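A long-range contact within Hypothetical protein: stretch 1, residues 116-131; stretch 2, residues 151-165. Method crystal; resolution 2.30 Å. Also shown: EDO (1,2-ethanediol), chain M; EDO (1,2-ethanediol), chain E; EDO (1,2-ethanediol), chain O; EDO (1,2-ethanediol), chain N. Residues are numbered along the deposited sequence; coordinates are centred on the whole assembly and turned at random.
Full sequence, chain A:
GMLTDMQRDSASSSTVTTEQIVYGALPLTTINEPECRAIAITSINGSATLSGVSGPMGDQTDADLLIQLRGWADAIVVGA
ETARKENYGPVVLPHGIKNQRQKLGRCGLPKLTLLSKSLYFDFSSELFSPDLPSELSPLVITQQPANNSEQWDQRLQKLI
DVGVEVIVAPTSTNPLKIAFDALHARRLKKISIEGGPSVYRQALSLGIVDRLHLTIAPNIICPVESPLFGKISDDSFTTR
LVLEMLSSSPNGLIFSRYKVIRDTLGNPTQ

Stretch 1 (116-131) SKSLYFDFSSELFSPD
Stretch 2, residues 151-165: QWDQRLQKLIDVGVE

An irregular, loop-rich segment lies along one side of a helix in a mainly apolar contact that buries 720 Å² over both sides and is pinned by a hydrogen bond from R155 to the backbone of S118. Stretch 2 is already helical at Q151, in a helix that begins earlier in the chain, with i to i+4 bonds such as L159 N to R155 O (3.0 Å). G163 leaves the helix at phi/psi 92/7, and a Schellman motif closes it: V164 N bonds L159 O (3.0 Å) and G163 N bonds I160 O (2.8 Å). At these angles a CB would jam against the preceding carbonyl, which calls for glycine.

Stretch 1 runs in the same overall sense as the helix, as the CA register shows: S118 CA to W152 CA 6.1 Å, L119 CA to R155 CA 5.9 Å, P130 CA to V162 CA 4.5 Å. Between these points it bends through a type I turn from D122 to S125 (S125 N to D122 O, 3.1 Å), where D122 OD1 accepts S124 N (2.8 Å), and then a 3-10 segment at E126-L127.

L119, at phi/psi 70/18 with rotamer m,t, points toward the helix. Its CD1 lies 3.6 Å from the centroid of the five-membered ring of W152 (chi1 t, chi2 94°), 18° off the normal, a CH-pi contact over the face. The same CD1 meets L156 CB at 3.7 Å, while L119 CD2 reaches L159 CD1 at 3.8 Å.

Beside it, R155 extends its side chain (m,t,t, chi4 164°) so that NH1 donates to S118 O at 2.9 Å and 164°, near the guanidinium plane; Y120 CB lies over one face of that group. A water donates to L119 O (2.8 Å) and R155 O (3.1 Å), bridging the backbones. It also lies 2.8 Å from O2 of the 1,2-ethanediol of chain M, which accepts F121 N at 3.1 Å.

L159 (m,t) is the hub for three phenylalanines, all chi1 m: its CD1 meets F121 CE2 at 3.9 Å, and its CD2 meets F123 CZ at 3.7 Å and F128 CE1 at 3.6 Å. F123 also offers its ring edge to V162, CE2 to CG2 3.7 Å, and packs CZ against K158 CB at 3.7 Å. The F128 edge receives V164, CD1 to CG2 3.7 Å.

At the helix's C-terminal end, V162 (chi1 m) brings CB to 3.6 Å from F128 O. P130, with a C-gamma endo pucker, directs its CA-H at V162 O (CA to O 3.4 Å, 149° at H), a weakly polar contact made possible by the close backbone approach.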

# COMPACT_ATOMS: atom_id res chain seq x y z
N SER A 116 -15.06 -15.60 -15.35
CA SER A 116 -14.46 -15.52 -16.68
C SER A 116 -15.43 -14.97 -17.68
O SER A 116 -16.40 -15.65 -18.09
CB SER A 116 -14.01 -16.92 -17.14
OG SER A 116 -13.48 -16.86 -18.45
N LYS A 117 -15.17 -13.76 -18.14
CA LYS A 117 -16.00 -13.22 -19.20
C LYS A 117 -15.67 -13.81 -20.56
O LYS A 117 -16.56 -14.02 -21.36
CB LYS A 117 -15.99 -11.68 -19.18
CG LYS A 117 -16.67 -11.10 -17.89
CD LYS A 117 -16.97 -9.60 -17.99
CE LYS A 117 -16.89 -8.92 -16.61
NZ LYS A 117 -17.57 -7.58 -16.60
N SER A 118 -14.40 -14.12 -20.82
CA SER A 118 -13.98 -14.71 -22.12
C SER A 118 -14.19 -16.22 -22.24
O SER A 118 -14.36 -16.74 -23.35
CB SER A 118 -12.51 -14.41 -22.41
OG SER A 118 -11.66 -15.21 -21.59
N LEU A 119 -14.12 -16.90 -21.10
CA LEU A 119 -14.21 -18.36 -21.05
C LEU A 119 -12.95 -19.04 -21.63
O LEU A 119 -12.99 -20.24 -21.98
CB LEU A 119 -15.47 -18.88 -21.74
CG LEU A 119 -16.80 -18.61 -21.05
CD1 LEU A 119 -17.96 -19.27 -21.87
CD2 LEU A 119 -16.72 -19.13 -19.59
N TYR A 120 -11.86 -18.27 -21.74
CA TYR A 120 -10.59 -18.83 -22.21
C TYR A 120 -9.98 -19.58 -21.02
O TYR A 120 -9.73 -18.99 -19.97
CB TYR A 120 -9.59 -17.77 -22.71
CG TYR A 120 -8.31 -18.45 -23.09
CD1 TYR A 120 -8.23 -19.16 -24.29
CD2 TYR A 120 -7.23 -18.50 -22.23
CE1 TYR A 120 -7.09 -19.85 -24.62
CE2 TYR A 120 -6.08 -19.17 -22.56
CZ TYR A 120 -6.02 -19.87 -23.74
OH TYR A 120 -4.89 -20.59 -24.09
N PHE A 121 -9.77 -20.88 -21.20
CA PHE A 121 -9.11 -21.71 -20.23
C PHE A 121 -8.08 -22.62 -20.87
O PHE A 121 -8.22 -23.02 -22.02
CB PHE A 121 -10.13 -22.55 -19.47
CG PHE A 121 -11.03 -21.74 -18.61
CD1 PHE A 121 -10.57 -21.19 -17.45
CD2 PHE A 121 -12.34 -21.51 -18.98
CE1 PHE A 121 -11.39 -20.43 -16.64
CE2 PHE A 121 -13.17 -20.76 -18.18
CZ PHE A 121 -12.69 -20.21 -17.02
N ASP A 122 -7.06 -22.95 -20.09
CA ASP A 122 -6.10 -24.01 -20.43
C ASP A 122 -6.67 -25.38 -20.06
O ASP A 122 -6.72 -25.74 -18.90
CB ASP A 122 -4.78 -23.76 -19.69
CG ASP A 122 -3.79 -24.90 -19.82
OD1 ASP A 122 -3.95 -25.79 -20.69
OD2 ASP A 122 -2.83 -24.88 -19.02
N PHE A 123 -7.09 -26.13 -21.07
CA PHE A 123 -7.65 -27.46 -20.89
C PHE A 123 -6.58 -28.56 -20.64
O PHE A 123 -6.93 -29.73 -20.45
CB PHE A 123 -8.51 -27.82 -22.10
CG PHE A 123 -9.83 -27.15 -22.09
CD1 PHE A 123 -9.94 -25.81 -22.42
CD2 PHE A 123 -10.98 -27.85 -21.73
CE1 PHE A 123 -11.18 -25.17 -22.39
CE2 PHE A 123 -12.21 -27.22 -21.71
CZ PHE A 123 -12.31 -25.88 -22.02
N SER A 124 -5.30 -28.19 -20.67
CA SER A 124 -4.26 -29.11 -20.21
C SER A 124 -4.26 -29.11 -18.65
O SER A 124 -3.60 -29.94 -18.02
CB SER A 124 -2.89 -28.71 -20.74
OG SER A 124 -2.31 -27.72 -19.88
N SER A 125 -4.95 -28.16 -18.04
CA SER A 125 -5.04 -28.14 -16.60
C SER A 125 -5.90 -29.30 -16.15
O SER A 125 -6.88 -29.64 -16.80
CB SER A 125 -5.67 -26.85 -16.12
OG SER A 125 -5.66 -26.83 -14.70
N GLU A 126 -5.54 -29.89 -15.01
CA GLU A 126 -6.38 -30.90 -14.37
C GLU A 126 -7.72 -30.31 -13.99
O GLU A 126 -8.70 -31.03 -13.93
CB GLU A 126 -5.71 -31.49 -13.12
CG GLU A 126 -4.61 -32.51 -13.40
CD GLU A 126 -5.11 -33.83 -13.94
OE1 GLU A 126 -6.29 -33.90 -14.35
OE2 GLU A 126 -4.33 -34.81 -13.93
N LEU A 127 -7.77 -29.00 -13.73
CA LEU A 127 -9.07 -28.35 -13.48
C LEU A 127 -10.11 -28.63 -14.58
O LEU A 127 -11.30 -28.58 -14.31
CB LEU A 127 -8.94 -26.84 -13.30
CG LEU A 127 -8.55 -26.32 -11.92
CD1 LEU A 127 -8.26 -24.81 -12.04
CD2 LEU A 127 -9.65 -26.65 -10.88
N PHE A 128 -9.64 -28.92 -15.80
CA PHE A 128 -10.56 -29.16 -16.92
C PHE A 128 -10.52 -30.57 -17.50
O PHE A 128 -11.07 -30.78 -18.58
CB PHE A 128 -10.39 -28.06 -18.00
CG PHE A 128 -10.61 -26.71 -17.43
CD1 PHE A 128 -11.88 -26.30 -17.12
CD2 PHE A 128 -9.55 -25.89 -17.12
CE1 PHE A 128 -12.10 -25.08 -16.51
CE2 PHE A 128 -9.76 -24.67 -16.51
CZ PHE A 128 -11.04 -24.26 -16.21
N SER A 129 -9.93 -31.52 -16.75
CA SER A 129 -10.02 -32.94 -17.12
C SER A 129 -11.43 -33.42 -16.92
O SER A 129 -12.03 -33.16 -15.88
CB SER A 129 -9.08 -33.84 -16.31
OG SER A 129 -7.74 -33.39 -16.39
N PRO A 130 -11.98 -34.15 -17.90
CA PRO A 130 -13.35 -34.67 -17.83
C PRO A 130 -13.61 -35.67 -16.70
O PRO A 130 -14.76 -35.90 -16.33
CB PRO A 130 -13.56 -35.32 -19.19
CG PRO A 130 -12.27 -35.46 -19.80
CD PRO A 130 -11.31 -34.52 -19.16
N ASP A 131 -12.56 -36.25 -16.15
CA ASP A 131 -12.71 -37.21 -15.08
C ASP A 131 -12.32 -36.63 -13.72
O ASP A 131 -12.19 -37.36 -12.76
CB ASP A 131 -11.90 -38.46 -15.39
CG ASP A 131 -10.45 -38.15 -15.67
OD1 ASP A 131 -10.03 -36.99 -15.57
OD2 ASP A 131 -9.73 -39.08 -16.01
N GLN A 151 -16.19 -17.37 -30.55
CA GLN A 151 -15.18 -17.91 -29.63
C GLN A 151 -15.81 -18.34 -28.32
O GLN A 151 -15.56 -19.44 -27.83
CB GLN A 151 -14.14 -16.84 -29.26
CG GLN A 151 -12.90 -16.83 -30.12
CD GLN A 151 -12.36 -15.42 -30.31
OE1 GLN A 151 -12.11 -14.69 -29.33
NE2 GLN A 151 -12.18 -15.02 -31.57
N TRP A 152 -16.57 -17.42 -27.74
CA TRP A 152 -17.21 -17.61 -26.45
C TRP A 152 -18.17 -18.78 -26.55
O TRP A 152 -18.09 -19.70 -25.73
CB TRP A 152 -17.92 -16.32 -26.03
CG TRP A 152 -18.54 -16.32 -24.67
CD1 TRP A 152 -17.98 -15.88 -23.49
CD2 TRP A 152 -19.86 -16.76 -24.34
NE1 TRP A 152 -18.88 -16.03 -22.46
CE2 TRP A 152 -20.04 -16.56 -22.95
CE3 TRP A 152 -20.91 -17.31 -25.09
CZ2 TRP A 152 -21.23 -16.89 -22.30
CZ3 TRP A 152 -22.09 -17.64 -24.44
CH2 TRP A 152 -22.24 -17.42 -23.06
N ASP A 153 -19.02 -18.79 -27.58
CA ASP A 153 -19.88 -19.96 -27.86
C ASP A 153 -19.09 -21.27 -27.84
O ASP A 153 -19.48 -22.22 -27.16
CB ASP A 153 -20.56 -19.86 -29.23
CG ASP A 153 -21.52 -18.69 -29.35
OD1 ASP A 153 -21.55 -17.80 -28.47
OD2 ASP A 153 -22.24 -18.64 -30.37
N GLN A 154 -17.97 -21.30 -28.58
CA GLN A 154 -17.16 -22.51 -28.76
C GLN A 154 -16.49 -22.92 -27.46
O GLN A 154 -16.36 -24.10 -27.16
CB GLN A 154 -16.09 -22.31 -29.84
CG GLN A 154 -16.60 -22.40 -31.30
CD GLN A 154 -15.67 -21.70 -32.30
N ARG A 155 -16.10 -21.92 -26.68
CA ARG A 155 -15.46 -22.16 -25.41
C ARG A 155 -16.46 -22.69 -24.38
O ARG A 155 -16.18 -23.63 -23.63
CB ARG A 155 -14.84 -20.86 -24.94
CG ARG A 155 -13.59 -20.47 -25.69
CD ARG A 155 -13.09 -19.12 -25.24
NE ARG A 155 -12.01 -18.61 -26.08
CZ ARG A 155 -11.62 -17.35 -26.09
NH1 ARG A 155 -12.19 -16.45 -25.30
NH2 ARG A 155 -10.64 -16.96 -26.89
N LEU A 156 -17.63 -22.07 -24.35
CA LEU A 156 -18.70 -22.56 -23.50
C LEU A 156 -18.95 -24.03 -23.80
O LEU A 156 -18.97 -24.85 -22.91
CB LEU A 156 -19.96 -21.72 -23.71
CG LEU A 156 -21.20 -22.05 -22.89
CD1 LEU A 156 -20.97 -21.87 -21.41
CD2 LEU A 156 -22.33 -21.17 -23.39
N GLN A 157 -19.09 -24.36 -25.08
CA GLN A 157 -19.32 -25.74 -25.48
C GLN A 157 -18.23 -26.70 -24.99
O GLN A 157 -18.54 -27.78 -24.47
CB GLN A 157 -19.46 -25.83 -27.00
CG GLN A 157 -19.80 -27.22 -27.53
CD GLN A 157 -21.12 -27.71 -26.98
OE1 GLN A 157 -22.11 -26.99 -27.04
NE2 GLN A 157 -21.13 -28.94 -26.43
N LYS A 158 -16.97 -26.29 -25.16
CA LYS A 158 -15.82 -27.08 -24.73
C LYS A 158 -15.95 -27.37 -23.25
O LYS A 158 -15.74 -28.48 -22.82
CB LYS A 158 -14.50 -26.33 -24.94
CG LYS A 158 -14.06 -26.13 -26.38
CD LYS A 158 -13.01 -24.99 -26.50
N LEU A 159 -16.26 -26.34 -22.45
CA LEU A 159 -16.43 -26.53 -21.01
C LEU A 159 -17.54 -27.53 -20.74
O LEU A 159 -17.40 -28.43 -19.93
CB LEU A 159 -16.74 -25.21 -20.31
CG LEU A 159 -15.55 -24.25 -20.22
CD1 LEU A 159 -15.99 -22.85 -19.81
CD2 LEU A 159 -14.47 -24.79 -19.27
N ILE A 160 -18.64 -27.37 -21.45
CA ILE A 160 -19.78 -28.23 -21.27
C ILE A 160 -19.39 -29.67 -21.62
O ILE A 160 -19.69 -30.60 -20.87
CB ILE A 160 -20.99 -27.71 -22.07
CG1 ILE A 160 -21.49 -26.43 -21.41
CG2 ILE A 160 -22.12 -28.77 -22.15
CD1 ILE A 160 -22.63 -25.77 -22.16
N ASP A 161 -18.64 -29.82 -22.69
CA ASP A 161 -18.21 -31.13 -23.14
C ASP A 161 -17.25 -31.82 -22.19
O ASP A 161 -17.14 -33.04 -22.24
CB ASP A 161 -17.56 -31.03 -24.51
CG ASP A 161 -18.53 -30.64 -25.58
OD1 ASP A 161 -19.76 -30.77 -25.33
OD2 ASP A 161 -18.08 -30.17 -26.65
N VAL A 162 -16.54 -31.07 -21.35
CA VAL A 162 -15.71 -31.72 -20.33
C VAL A 162 -16.49 -31.87 -19.03
O VAL A 162 -16.01 -32.49 -18.09
CB VAL A 162 -14.30 -31.07 -20.16
CG1 VAL A 162 -13.48 -31.28 -21.43
CG2 VAL A 162 -14.36 -29.57 -19.79
N GLY A 163 -17.71 -31.36 -18.98
CA GLY A 163 -18.54 -31.50 -17.79
C GLY A 163 -18.48 -30.39 -16.74
O GLY A 163 -19.08 -30.54 -15.68
N VAL A 164 -17.78 -29.29 -17.04
CA VAL A 164 -17.72 -28.15 -16.12
C VAL A 164 -19.05 -27.43 -16.04
O VAL A 164 -19.68 -27.16 -17.07
CB VAL A 164 -16.60 -27.15 -16.53
CG1 VAL A 164 -16.71 -25.81 -15.72
CG2 VAL A 164 -15.21 -27.82 -16.35
N GLU A 165 -19.47 -27.13 -14.81
CA GLU A 165 -20.66 -26.33 -14.57
C GLU A 165 -20.43 -24.85 -14.86
O GLU A 165 -19.56 -24.22 -14.22
CB GLU A 165 -21.07 -26.48 -13.10
CG GLU A 165 -22.49 -26.04 -12.80
CD GLU A 165 -22.83 -26.17 -11.32
OE1 GLU A 165 -22.05 -26.84 -10.57
OE2 GLU A 165 -23.87 -25.59 -10.91
C1 EDO M . -9.01 -22.67 -25.52
O1 EDO M . -8.07 -23.24 -24.58
C2 EDO M . -10.48 -22.81 -25.11
O2 EDO M . -10.74 -22.23 -23.81
C1 EDO E . -2.62 -29.80 -12.79
O1 EDO E . -3.11 -28.71 -13.57
C2 EDO E . -3.12 -29.69 -11.37
O2 EDO E . -2.13 -30.25 -10.50
C1 EDO O . -9.69 -42.00 -17.07
O1 EDO O . -11.01 -41.44 -16.92
C2 EDO O . -9.18 -42.08 -18.51
O2 EDO O . -8.92 -43.44 -18.87
C1 EDO N . -10.86 -12.82 -15.54
O1 EDO N . -10.02 -12.46 -14.43
C2 EDO N . -12.21 -12.11 -15.42
O2 EDO N . -12.94 -12.28 -16.65
O HOH W 1 -13.27 -22.89 -22.70